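PDB 4MDY: periplasmic binding protein from Mycobacterium smegmatis, which probably binds an iron complex in the cell envelope and delivers it to an ABC transporter for uptake. Local coordinates for residues W134-T139 with I155-D159; T55-G59 with I271-S275. One frame throughout, in Å; residues are numbered along the deposited sequence.

Interaction 1: residues W134-T139 with I155-D159; sequences WKDQAT and IKSVD
The indole of W134 meets V158 and I155 of the second helix with the far corner of its six-membered ring: CH2 comes within 3.7 Å of V158 CG1, and CZ3 lies 4.1 Å from I155 CG1. At the ring's edge, near its plane, sits D159 OD1, while one face is backed by K135 CG of its own helix, offset toward the rim. With chi1 at 78°, CG of W134 is tucked between backbone N and carbonyl carbon, and the ring swings out toward I155-D159. K135, extended beyond CG, passes I155 CG2 to a two-pronged salt bridge with D159, NZ standing 3.1 Å from OD1 and 3.0 Å from OD2, each oxygen offering its syn lone pair. I155 is a knob in the hole formed by W134, K135, A138 and T139; its CD1 lies 3.6 Å from T139 OG1, a hydroxyl that donates a hydrogen bond to K135 O. The segment axes are roughly antiparallel (154°). Helix 134-144 of the first lobe packs on helix 148-168, consistent with the long helix joining the lobes in this family; helix 40-46 touches A138, Y279 of helix 279-294 meets W134 edge-to-face, and Q203 of helix 199-203 hydrogen-bonds D159 OD1.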
# COMPACT_ATOMS: atom_id res chain seq x y z
N TRP A 134 -5.44 1.37 -5.10
CA TRP A 134 -5.48 -0.01 -4.58
C TRP A 134 -6.68 -0.80 -5.08
O TRP A 134 -6.58 -1.98 -5.36
CB TRP A 134 -5.39 -0.05 -3.04
CG TRP A 134 -6.64 0.28 -2.29
CD1 TRP A 134 -7.11 1.52 -1.97
CD2 TRP A 134 -7.59 -0.65 -1.76
NE1 TRP A 134 -8.29 1.43 -1.28
CE2 TRP A 134 -8.61 0.11 -1.13
CE3 TRP A 134 -7.69 -2.05 -1.76
CZ2 TRP A 134 -9.71 -0.49 -0.51
CZ3 TRP A 134 -8.77 -2.64 -1.13
CH2 TRP A 134 -9.78 -1.85 -0.51
N LYS A 135 -7.83 -0.14 -5.23
CA LYS A 135 -9.01 -0.85 -5.70
C LYS A 135 -8.87 -1.30 -7.17
O LYS A 135 -9.35 -2.37 -7.54
CB LYS A 135 -10.26 -0.00 -5.50
CG LYS A 135 -10.60 0.22 -4.03
CD LYS A 135 -11.84 1.09 -3.88
CE LYS A 135 -12.15 1.34 -2.42
NZ LYS A 135 -13.35 2.21 -2.24
N ASP A 136 -8.22 -0.48 -7.99
CA ASP A 136 -8.02 -0.83 -9.40
C ASP A 136 -7.11 -2.06 -9.49
O ASP A 136 -7.37 -3.00 -10.24
CB ASP A 136 -7.37 0.31 -10.17
CG ASP A 136 -8.27 1.52 -10.30
OD1 ASP A 136 -9.48 1.43 -9.99
OD2 ASP A 136 -7.74 2.57 -10.72
N GLN A 137 -6.04 -2.03 -8.71
CA GLN A 137 -5.14 -3.17 -8.66
C GLN A 137 -5.82 -4.44 -8.15
O GLN A 137 -5.65 -5.52 -8.72
CB GLN A 137 -3.93 -2.82 -7.79
CG GLN A 137 -3.05 -4.00 -7.46
CD GLN A 137 -1.75 -3.57 -6.81
OE1 GLN A 137 -1.05 -2.70 -7.33
NE2 GLN A 137 -1.44 -4.17 -5.67
N ALA A 138 -6.59 -4.33 -7.07
CA ALA A 138 -7.29 -5.48 -6.51
C ALA A 138 -8.28 -6.04 -7.52
O ALA A 138 -8.34 -7.24 -7.74
CB ALA A 138 -8.01 -5.10 -5.23
N THR A 139 -9.05 -5.16 -8.15
CA THR A 139 -10.07 -5.59 -9.09
C THR A 139 -9.50 -6.38 -10.28
O THR A 139 -10.01 -7.45 -10.60
CB THR A 139 -10.92 -4.41 -9.59
OG1 THR A 139 -11.55 -3.80 -8.45
CG2 THR A 139 -12.00 -4.89 -10.54
N ILE A 155 -13.02 -5.69 -1.01
CA ILE A 155 -13.02 -4.23 -1.16
C ILE A 155 -14.15 -3.60 -0.33
O ILE A 155 -13.94 -2.62 0.39
CB ILE A 155 -13.12 -3.82 -2.65
CG1 ILE A 155 -11.85 -4.23 -3.40
CG2 ILE A 155 -13.33 -2.31 -2.78
CD1 ILE A 155 -11.95 -4.16 -4.92
N LYS A 156 -15.35 -4.17 -0.44
CA LYS A 156 -16.50 -3.75 0.38
C LYS A 156 -16.20 -3.81 1.87
O LYS A 156 -16.55 -2.90 2.62
CB LYS A 156 -17.71 -4.67 0.13
CG LYS A 156 -18.53 -4.34 -1.10
CD LYS A 156 -19.62 -5.39 -1.32
CE LYS A 156 -20.30 -5.20 -2.66
NZ LYS A 156 -21.39 -6.19 -2.89
N SER A 157 -15.57 -4.90 2.28
CA SER A 157 -15.24 -5.14 3.69
C SER A 157 -14.31 -4.06 4.26
O SER A 157 -14.51 -3.59 5.38
CB SER A 157 -14.58 -6.52 3.84
OG SER A 157 -14.35 -6.82 5.20
N VAL A 158 -13.30 -3.67 3.48
CA VAL A 158 -12.38 -2.60 3.87
C VAL A 158 -13.11 -1.27 4.01
O VAL A 158 -12.95 -0.58 5.01
CB VAL A 158 -11.22 -2.46 2.87
CG1 VAL A 158 -10.45 -1.16 3.09
CG2 VAL A 158 -10.30 -3.67 2.97
N ASP A 159 -13.91 -0.91 3.00
CA ASP A 159 -14.69 0.33 3.05
C ASP A 159 -15.57 0.36 4.30
O ASP A 159 -15.62 1.37 5.01
CB ASP A 159 -15.57 0.46 1.79
CG ASP A 159 -14.77 0.83 0.54
OD1 ASP A 159 -13.62 1.29 0.67
OD2 ASP A 159 -15.31 0.66 -0.57

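Interaction 2: residues T55-G59 with I271-S275; sequences TDWFG and IAFAS
A272 faces W57 and F58 from the last turn of helix 265-273 and meets both with one methyl: its CB is 3.9 Å from W57 CH2 and also 3.9 Å from F58 CZ, lying at the edge of the F58 ring. The carbonyl of the same residue comes to the edge of the indole, in its plane, with O 3.7 Å from W57 CH2; R197 donates a hydrogen bond to that oxygen. Because CG of W57 is anti to the backbone N (chi1 -180°), the indole reaches straight across to the helix end. F58 has CG between its backbone N and carbonyl carbon (chi1 73°), which brings CD1 over one face of that indole.

Next along the chain, F273 slides past W57 in the opposite direction. W57 CE3 sits over one face of the phenyl ring, 3.7 Å from F273 CE1, yet the planes are inclined at 49° and the centroids 5.4 Å apart, so the pair is oblique. F58 joins more loosely, its CE1 4.3 Å from F273 CE1. W66 meets both F58 and F273, and F131 meets W57, extending the aromatic group. At A274 phi turns positive and the helix ends; S275 then leads away, its OG hydrogen-bonded to D42. A di(hydroxyethyl)ether, probably from the crystallisation liquor, lies about 3 Å from the F58 side chain and may mark the pocket. The loop after strand 53-55 of the first lobe meets the end of helix 265-273 of the second, consistent with the cleft between lobes where this family binds its ligand.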
# COMPACT_ATOMS: atom_id res chain seq x y z
N THR A 55 7.81 -10.28 -4.75
CA THR A 55 8.83 -9.25 -4.90
C THR A 55 8.90 -8.42 -3.62
O THR A 55 7.89 -7.87 -3.17
CB THR A 55 8.55 -8.38 -6.13
OG1 THR A 55 8.49 -9.21 -7.30
CG2 THR A 55 9.62 -7.35 -6.34
N ASP A 56 10.10 -8.36 -3.05
CA ASP A 56 10.32 -7.64 -1.80
C ASP A 56 10.28 -6.14 -2.04
O ASP A 56 10.65 -5.67 -3.12
CB ASP A 56 11.68 -8.05 -1.19
CG ASP A 56 11.77 -7.77 0.31
OD1 ASP A 56 10.75 -7.49 0.96
OD2 ASP A 56 12.88 -7.85 0.85
N TRP A 57 9.80 -5.40 -1.06
CA TRP A 57 9.77 -3.94 -1.12
C TRP A 57 10.62 -3.35 0.02
O TRP A 57 11.67 -2.76 -0.24
CB TRP A 57 8.32 -3.45 -1.08
CG TRP A 57 8.15 -1.96 -1.15
CD1 TRP A 57 9.09 -1.03 -1.49
CD2 TRP A 57 6.94 -1.24 -0.88
NE1 TRP A 57 8.54 0.23 -1.44
CE2 TRP A 57 7.22 0.13 -1.06
CE3 TRP A 57 5.65 -1.62 -0.50
CZ2 TRP A 57 6.26 1.12 -0.87
CZ3 TRP A 57 4.70 -0.63 -0.31
CH2 TRP A 57 5.01 0.72 -0.50
N PHE A 58 10.18 -3.50 1.26
CA PHE A 58 10.96 -3.06 2.42
C PHE A 58 10.58 -3.81 3.69
O PHE A 58 9.62 -4.59 3.69
CB PHE A 58 10.82 -1.55 2.62
CG PHE A 58 9.47 -1.13 3.17
CD1 PHE A 58 8.36 -1.07 2.35
CD2 PHE A 58 9.33 -0.76 4.51
CE1 PHE A 58 7.12 -0.68 2.85
CE2 PHE A 58 8.10 -0.37 5.02
CZ PHE A 58 6.99 -0.33 4.18
N GLY A 59 11.34 -3.57 4.76
CA GLY A 59 11.03 -4.10 6.09
C GLY A 59 11.68 -5.42 6.46
O GLY A 59 11.55 -5.87 7.60
N ILE A 271 -0.14 0.81 6.28
CA ILE A 271 -0.50 2.02 5.51
C ILE A 271 0.15 2.02 4.12
O ILE A 271 -0.51 2.30 3.12
CB ILE A 271 -0.12 3.30 6.28
CG1 ILE A 271 -0.98 3.42 7.53
CG2 ILE A 271 -0.28 4.53 5.40
CD1 ILE A 271 -0.42 4.37 8.58
N ALA A 272 1.44 1.70 4.07
CA ALA A 272 2.19 1.65 2.82
C ALA A 272 1.62 0.65 1.83
O ALA A 272 1.47 0.97 0.66
CB ALA A 272 3.65 1.32 3.09
N PHE A 273 1.30 -0.55 2.30
CA PHE A 273 0.79 -1.59 1.43
C PHE A 273 -0.63 -1.32 0.93
O PHE A 273 -0.98 -1.71 -0.19
CB PHE A 273 0.86 -2.95 2.12
CG PHE A 273 2.13 -3.68 1.85
CD1 PHE A 273 3.32 -3.28 2.43
CD2 PHE A 273 2.14 -4.77 0.98
CE1 PHE A 273 4.50 -3.96 2.17
CE2 PHE A 273 3.32 -5.44 0.72
CZ PHE A 273 4.50 -5.04 1.31
N ALA A 274 -1.44 -0.67 1.76
CA ALA A 274 -2.79 -0.26 1.35
C ALA A 274 -3.50 -1.37 0.58
O ALA A 274 -3.95 -1.18 -0.54
CB ALA A 274 -2.71 1.00 0.51
N SER A 275 -3.58 -2.55 1.20
CA SER A 275 -4.06 -3.75 0.53
C SER A 275 -5.33 -4.29 1.19
O SER A 275 -5.70 -3.86 2.27
CB SER A 275 -2.96 -4.81 0.56
OG SER A 275 -2.98 -5.52 1.78

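Interactions 1 and 2 have centres about 16 Å apart and touch directly: W134 CB of the first packs 3.1 Å from A274 O of the second, just where helix 265-273 ends. Along the chain, interaction 1 is nested within the long loop that interaction 2 closes. Helix 40-46 links them further, its neighbouring D42 and D43 reaching S275 and Q137 respectively by hydrogen bonds. Y279 touches both W134 and A274. Their settings differ: interaction 2 lies by the bound ether, at what is probably the ligand cleft, whereas interaction 1 is helix packing involving the long helix 148-168, joined to that region through W134.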